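Local atomic coordinates of purine nucleoside phosphorylase (Thermus thermophilus, PDB entry 6TK9), a protein that probably catalyses the reversible phosphorolysis of purine nucleosides such as inosine and guanosine, giving the free base and ribose 1-phosphate. Residues A[148-162]-A[216-228]. Sequence-based numbering, arbitrary orientation.
Sequences LGPRFPVMFEAYDPE and VIALRHLGARVLG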
loop_
_atom_site.group_PDB
_atom_site.type_symbol
_atom_site.label_atom_id
_atom_site.label_comp_id
_atom_site.label_asym_id
_atom_site.label_seq_id
_atom_site.Cartn_x
_atom_site.Cartn_y
_atom_site.Cartn_z
ATOM N N LEU A 148 -21.755 -28.063 -18.046
ATOM C CA LEU A 148 -21.112 -26.791 -18.482
ATOM C C LEU A 148 -19.638 -26.771 -18.053
ATOM O O LEU A 148 -18.792 -26.504 -18.917
ATOM C CB LEU A 148 -21.864 -25.588 -17.920
ATOM C CG LEU A 148 -23.056 -25.156 -18.757
ATOM C CD1 LEU A 148 -24.077 -26.273 -18.795
ATOM C CD2 LEU A 148 -23.663 -23.866 -18.218
ATOM N N GLY A 149 -19.358 -27.070 -16.784
ATOM C CA GLY A 149 -18.014 -26.977 -16.182
ATOM C C GLY A 149 -18.031 -27.312 -14.695
ATOM O O GLY A 149 -19.068 -27.742 -14.169
ATOM N N PRO A 150 -16.884 -27.134 -13.984
ATOM C CA PRO A 150 -16.765 -27.544 -12.577
ATOM C C PRO A 150 -17.340 -26.491 -11.615
ATOM O O PRO A 150 -17.435 -25.342 -12.019
ATOM C CB PRO A 150 -15.244 -27.695 -12.410
ATOM C CG PRO A 150 -14.680 -26.604 -13.307
ATOM C CD PRO A 150 -15.638 -26.530 -14.489
ATOM N N ARG A 151 -17.696 -26.917 -10.396
ATOM C CA ARG A 151 -18.230 -26.088 -9.269
ATOM C C ARG A 151 -17.272 -24.939 -8.932
ATOM O O ARG A 151 -17.765 -23.861 -8.651
ATOM C CB ARG A 151 -18.434 -26.973 -8.034
ATOM C CG ARG A 151 -18.793 -26.251 -6.742
ATOM C CD ARG A 151 -20.204 -25.679 -6.689
ATOM N NE ARG A 151 -20.415 -24.490 -7.519
ATOM C CZ ARG A 151 -21.571 -23.822 -7.607
ATOM N NH1 ARG A 151 -22.626 -24.213 -6.908
ATOM N NH2 ARG A 151 -21.661 -22.763 -8.402
ATOM N N PHE A 152 -15.957 -25.176 -8.963
ATOM C CA PHE A 152 -14.906 -24.213 -8.547
ATOM C C PHE A 152 -13.859 -24.059 -9.652
ATOM O O PHE A 152 -12.724 -24.529 -9.539
ATOM C CB PHE A 152 -14.229 -24.655 -7.249
ATOM C CG PHE A 152 -15.122 -24.961 -6.077
ATOM C CD1 PHE A 152 -15.773 -23.948 -5.389
ATOM C CD2 PHE A 152 -15.218 -26.254 -5.589
ATOM C CE1 PHE A 152 -16.555 -24.232 -4.285
ATOM C CE2 PHE A 152 -15.975 -26.536 -4.464
ATOM C CZ PHE A 152 -16.647 -25.521 -3.820
ATOM N N PRO A 153 -14.177 -23.336 -10.746
ATOM C CA PRO A 153 -13.192 -23.102 -11.789
ATOM C C PRO A 153 -12.008 -22.294 -11.259
ATOM O O PRO A 153 -12.176 -21.377 -10.462
ATOM C CB PRO A 153 -13.974 -22.340 -12.858
ATOM C CG PRO A 153 -15.110 -21.700 -12.094
ATOM C CD PRO A 153 -15.480 -22.719 -11.047
ATOM N N VAL A 154 -10.840 -22.716 -11.709
ATOM C CA VAL A 154 -9.530 -22.043 -11.533
ATOM C C VAL A 154 -9.461 -20.880 -12.521
ATOM O O VAL A 154 -9.628 -21.129 -13.702
ATOM C CB VAL A 154 -8.407 -23.069 -11.783
ATOM C CG1 VAL A 154 -7.034 -22.421 -11.847
ATOM C CG2 VAL A 154 -8.451 -24.192 -10.756
ATOM N N MET A 155 -9.124 -19.684 -12.045
ATOM C CA MET A 155 -9.097 -18.428 -12.833
ATOM C C MET A 155 -7.657 -17.933 -13.035
ATOM O O MET A 155 -7.457 -16.840 -13.587
ATOM C CB MET A 155 -9.938 -17.385 -12.107
ATOM C CG MET A 155 -11.404 -17.796 -12.022
ATOM S SD MET A 155 -12.176 -18.205 -13.617
ATOM C CE MET A 155 -12.041 -16.609 -14.412
ATOM N N PHE A 156 -6.671 -18.744 -12.665
ATOM C CA PHE A 156 -5.268 -18.599 -13.124
ATOM C C PHE A 156 -5.228 -18.819 -14.637
ATOM O O PHE A 156 -5.923 -19.736 -15.135
ATOM C CB PHE A 156 -4.363 -19.605 -12.415
ATOM C CG PHE A 156 -3.887 -19.188 -11.053
ATOM C CD1 PHE A 156 -4.640 -18.343 -10.252
ATOM C CD2 PHE A 156 -2.681 -19.663 -10.561
ATOM C CE1 PHE A 156 -4.209 -18.005 -8.980
ATOM C CE2 PHE A 156 -2.238 -19.307 -9.293
ATOM C CZ PHE A 156 -3.004 -18.480 -8.507
ATOM N N GLU A 157 -4.446 -18.003 -15.347
ATOM C CA GLU A 157 -4.321 -18.081 -16.824
ATOM C C GLU A 157 -5.735 -17.956 -17.399
ATOM O O GLU A 157 -6.040 -18.677 -18.350
ATOM C CB GLU A 157 -3.653 -19.400 -17.246
ATOM C CG GLU A 157 -2.139 -19.406 -17.106
ATOM C CD GLU A 157 -1.623 -19.268 -15.680
ATOM O OE1 GLU A 157 -1.884 -20.189 -14.883
ATOM O OE2 GLU A 157 -0.979 -18.224 -15.356
ATOM N N ALA A 158 -6.582 -17.113 -16.804
ATOM C CA ALA A 158 -7.962 -16.856 -17.284
ATOM C C ALA A 158 -7.853 -16.323 -18.716
ATOM O O ALA A 158 -8.524 -16.853 -19.632
ATOM C CB ALA A 158 -8.674 -15.882 -16.379
ATOM N N TYR A 159 -6.985 -15.334 -18.906
ATOM C CA TYR A 159 -6.584 -14.837 -20.236
ATOM C C TYR A 159 -5.537 -15.815 -20.796
ATOM O O TYR A 159 -4.458 -15.985 -20.167
ATOM C CB TYR A 159 -6.177 -13.381 -20.087
ATOM C CG TYR A 159 -7.307 -12.439 -19.727
ATOM C CD1 TYR A 159 -8.269 -12.078 -20.666
ATOM C CD2 TYR A 159 -7.380 -11.838 -18.478
ATOM C CE1 TYR A 159 -9.273 -11.170 -20.366
ATOM C CE2 TYR A 159 -8.373 -10.922 -18.168
ATOM C CZ TYR A 159 -9.330 -10.600 -19.110
ATOM O OH TYR A 159 -10.316 -9.712 -18.820
ATOM N N ASP A 160 -5.892 -16.508 -21.890
ATOM C CA ASP A 160 -5.061 -17.563 -22.524
ATOM C C ASP A 160 -3.666 -17.012 -22.765
ATOM O O ASP A 160 -3.526 -15.956 -23.375
ATOM C CB ASP A 160 -5.621 -18.082 -23.849
ATOM C CG ASP A 160 -4.833 -19.278 -24.380
ATOM O OD1 ASP A 160 -3.901 -19.043 -25.184
ATOM O OD2 ASP A 160 -5.147 -20.439 -23.983
ATOM N N PRO A 161 -2.620 -17.714 -22.260
ATOM C CA PRO A 161 -1.227 -17.314 -22.466
ATOM C C PRO A 161 -0.745 -17.400 -23.926
ATOM O O PRO A 161 0.079 -16.579 -24.284
ATOM C CB PRO A 161 -0.430 -18.303 -21.599
ATOM C CG PRO A 161 -1.436 -18.832 -20.626
ATOM C CD PRO A 161 -2.721 -18.909 -21.412
ATOM N N GLU A 162 -1.238 -18.357 -24.725
ATOM C CA GLU A 162 -0.843 -18.463 -26.164
ATOM C C GLU A 162 -1.425 -17.256 -26.925
ATOM O O GLU A 162 -0.726 -16.688 -27.802
ATOM C CB GLU A 162 -1.276 -19.789 -26.808
ATOM C CG GLU A 162 -0.316 -20.968 -26.613
ATOM C CD GLU A 162 -0.521 -22.127 -27.597
ATOM O OE1 GLU A 162 -1.484 -22.917 -27.412
ATOM O OE2 GLU A 162 0.273 -22.239 -28.571
ATOM N N VAL A 216 -15.569 -13.490 -18.856
ATOM C CA VAL A 216 -14.288 -14.228 -18.662
ATOM C C VAL A 216 -14.500 -15.414 -17.715
ATOM O O VAL A 216 -14.023 -16.489 -18.043
ATOM C CB VAL A 216 -13.171 -13.324 -18.141
ATOM C CG1 VAL A 216 -11.930 -14.165 -17.861
ATOM C CG2 VAL A 216 -12.864 -12.193 -19.112
ATOM N N ILE A 217 -15.182 -15.224 -16.586
ATOM C CA ILE A 217 -15.421 -16.290 -15.563
ATOM C C ILE A 217 -16.329 -17.377 -16.160
ATOM O O ILE A 217 -15.999 -18.575 -16.033
ATOM C CB ILE A 217 -16.011 -15.700 -14.262
ATOM C CG1 ILE A 217 -15.022 -14.752 -13.581
ATOM C CG2 ILE A 217 -16.451 -16.811 -13.323
ATOM C CD1 ILE A 217 -15.616 -13.918 -12.473
ATOM N N ALA A 218 -17.441 -16.975 -16.777
ATOM C CA ALA A 218 -18.419 -17.875 -17.441
ATOM C C ALA A 218 -17.704 -18.757 -18.478
ATOM O O ALA A 218 -17.990 -19.977 -18.514
ATOM C CB ALA A 218 -19.539 -17.067 -18.059
ATOM N N LEU A 219 -16.798 -18.167 -19.264
ATOM C CA LEU A 219 -16.120 -18.832 -20.403
ATOM C C LEU A 219 -15.001 -19.761 -19.912
ATOM O O LEU A 219 -14.795 -20.813 -20.576
ATOM C CB LEU A 219 -15.603 -17.775 -21.378
ATOM C CG LEU A 219 -16.675 -17.207 -22.304
ATOM C CD1 LEU A 219 -16.193 -15.950 -22.993
ATOM C CD2 LEU A 219 -17.093 -18.238 -23.334
ATOM N N ARG A 220 -14.320 -19.453 -18.803
ATOM C CA ARG A 220 -13.247 -20.354 -18.281
ATOM C C ARG A 220 -13.909 -21.535 -17.565
ATOM O O ARG A 220 -13.358 -22.657 -17.608
ATOM C CB ARG A 220 -12.259 -19.603 -17.385
ATOM C CG ARG A 220 -11.441 -18.555 -18.121
ATOM C CD ARG A 220 -10.435 -19.108 -19.111
ATOM N NE ARG A 220 -9.596 -20.147 -18.548
ATOM C CZ ARG A 220 -9.491 -21.373 -19.026
ATOM N NH1 ARG A 220 -10.126 -21.728 -20.132
ATOM N NH2 ARG A 220 -8.750 -22.254 -18.390
ATOM N N HIS A 221 -15.074 -21.306 -16.960
ATOM C CA HIS A 221 -15.956 -22.384 -16.436
ATOM C C HIS A 221 -16.160 -23.439 -17.536
ATOM O O HIS A 221 -15.985 -24.637 -17.247
ATOM C CB HIS A 221 -17.254 -21.756 -15.921
ATOM C CG HIS A 221 -18.267 -22.721 -15.413
ATOM N ND1 HIS A 221 -19.499 -22.887 -16.027
ATOM C CD2 HIS A 221 -18.258 -23.536 -14.339
ATOM C CE1 HIS A 221 -20.199 -23.791 -15.361
ATOM N NE2 HIS A 221 -19.459 -24.208 -14.325
ATOM N N LEU A 222 -16.415 -22.985 -18.768
ATOM C CA LEU A 222 -16.779 -23.812 -19.952
ATOM C C LEU A 222 -15.552 -24.456 -20.594
ATOM O O LEU A 222 -15.754 -25.440 -21.332
ATOM C CB LEU A 222 -17.518 -22.925 -20.957
ATOM C CG LEU A 222 -18.922 -22.545 -20.503
ATOM C CD1 LEU A 222 -19.468 -21.422 -21.345
ATOM C CD2 LEU A 222 -19.842 -23.752 -20.543
ATOM N N GLY A 223 -14.355 -23.910 -20.335
ATOM C CA GLY A 223 -13.065 -24.384 -20.877
ATOM C C GLY A 223 -12.700 -23.687 -22.180
ATOM O O GLY A 223 -11.764 -24.146 -22.845
ATOM N N ALA A 224 -13.414 -22.619 -22.535
ATOM C CA ALA A 224 -13.121 -21.760 -23.704
ATOM C C ALA A 224 -11.767 -21.073 -23.501
ATOM O O ALA A 224 -11.363 -20.905 -22.340
ATOM C CB ALA A 224 -14.236 -20.749 -23.870
ATOM N N ARG A 225 -11.088 -20.698 -24.584
ATOM C CA ARG A 225 -9.918 -19.792 -24.542
ATOM C C ARG A 225 -10.439 -18.369 -24.737
ATOM O O ARG A 225 -11.434 -18.217 -25.437
ATOM C CB ARG A 225 -8.897 -20.140 -25.621
ATOM C CG ARG A 225 -8.451 -21.594 -25.630
ATOM C CD ARG A 225 -7.979 -21.980 -27.023
ATOM N NE ARG A 225 -6.596 -21.601 -27.247
ATOM C CZ ARG A 225 -6.086 -21.103 -28.377
ATOM N NH1 ARG A 225 -6.849 -20.842 -29.429
ATOM N NH2 ARG A 225 -4.789 -20.836 -28.429
ATOM N N VAL A 226 -9.824 -17.386 -24.075
ATOM C CA VAL A 226 -10.336 -15.986 -23.951
ATOM C C VAL A 226 -9.164 -15.035 -24.222
ATOM O O VAL A 226 -8.064 -15.277 -23.713
ATOM C CB VAL A 226 -10.954 -15.707 -22.562
ATOM C CG1 VAL A 226 -11.434 -14.268 -22.402
ATOM C CG2 VAL A 226 -12.078 -16.666 -22.213
ATOM N N LEU A 227 -9.409 -13.992 -25.007
ATOM C CA LEU A 227 -8.494 -12.844 -25.223
ATOM C C LEU A 227 -9.316 -11.580 -24.979
ATOM O O LEU A 227 -10.435 -11.497 -25.527
ATOM C CB LEU A 227 -7.940 -12.910 -26.653
ATOM C CG LEU A 227 -6.820 -11.929 -26.986
ATOM C CD1 LEU A 227 -6.207 -12.265 -28.328
ATOM C CD2 LEU A 227 -7.328 -10.506 -27.008
ATOM N N GLY A 228 -8.794 -10.667 -24.156
ATOM C CA GLY A 228 -9.478 -9.429 -23.746
ATOM C C GLY A 228 -8.760 -8.213 -24.301
ATOM O O GLY A 228 -7.540 -8.116 -24.123
#
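Asp-160 N donates to Val-226 O at 3.1 Å, a fairly straight bond (154° at the hydrogen) and the one conventional hydrogen bond between the two segments. It ties the start of helix 161-173 to strand 225-235. The Asp-160 carboxylate caps that helix through OD1, weakly with Glu-162 N and also with Leu-163 N, while OD2 lies 3.8 Å from Arg-225 NE in a long salt bridge, carboxylate and guanidinium planes 77° apart.

Next to this, Arg-220 folds back on itself, bent at chi2 and chi3, which brings NH1 within 2.7 Å of Ala-224 O, nearly in the guanidinium plane; its CD packs against the Ala-158 carbonyl. Cut back to alanine, Arg-220 would probably leave Ala-224 O without this donor and open a gap beside the Ala-158 carbonyl. Gly-223, with positive phi, ends helix 213-222 in a Schellman motif just before Ala-224.

Facing strand 124-133, Met-155 lays CE on Ile-217 CG1 (3.6 Å), and the phenol end of Tyr-159 crosses Val-216 at about a right angle, its OH hydrogen-bonded to His-128 ND1. Glu-157 reaches Arg-194 of the second subunit in a salt bridge.

At the far end His-221 swings its ring out with CG anti to the backbone N (chi1 178°). Gly-149 CA sits over one face in a CH-pi contact, 3.9 Å from the centroid. Pro-150 O meets the ring edge, and NE2 hydrogen-bonds to Asn-144 OD1.

The loop thus wraps the helix end mainly by apolar and CH contacts, while polar ties fix the start of helix 161-173 against strand 225-235.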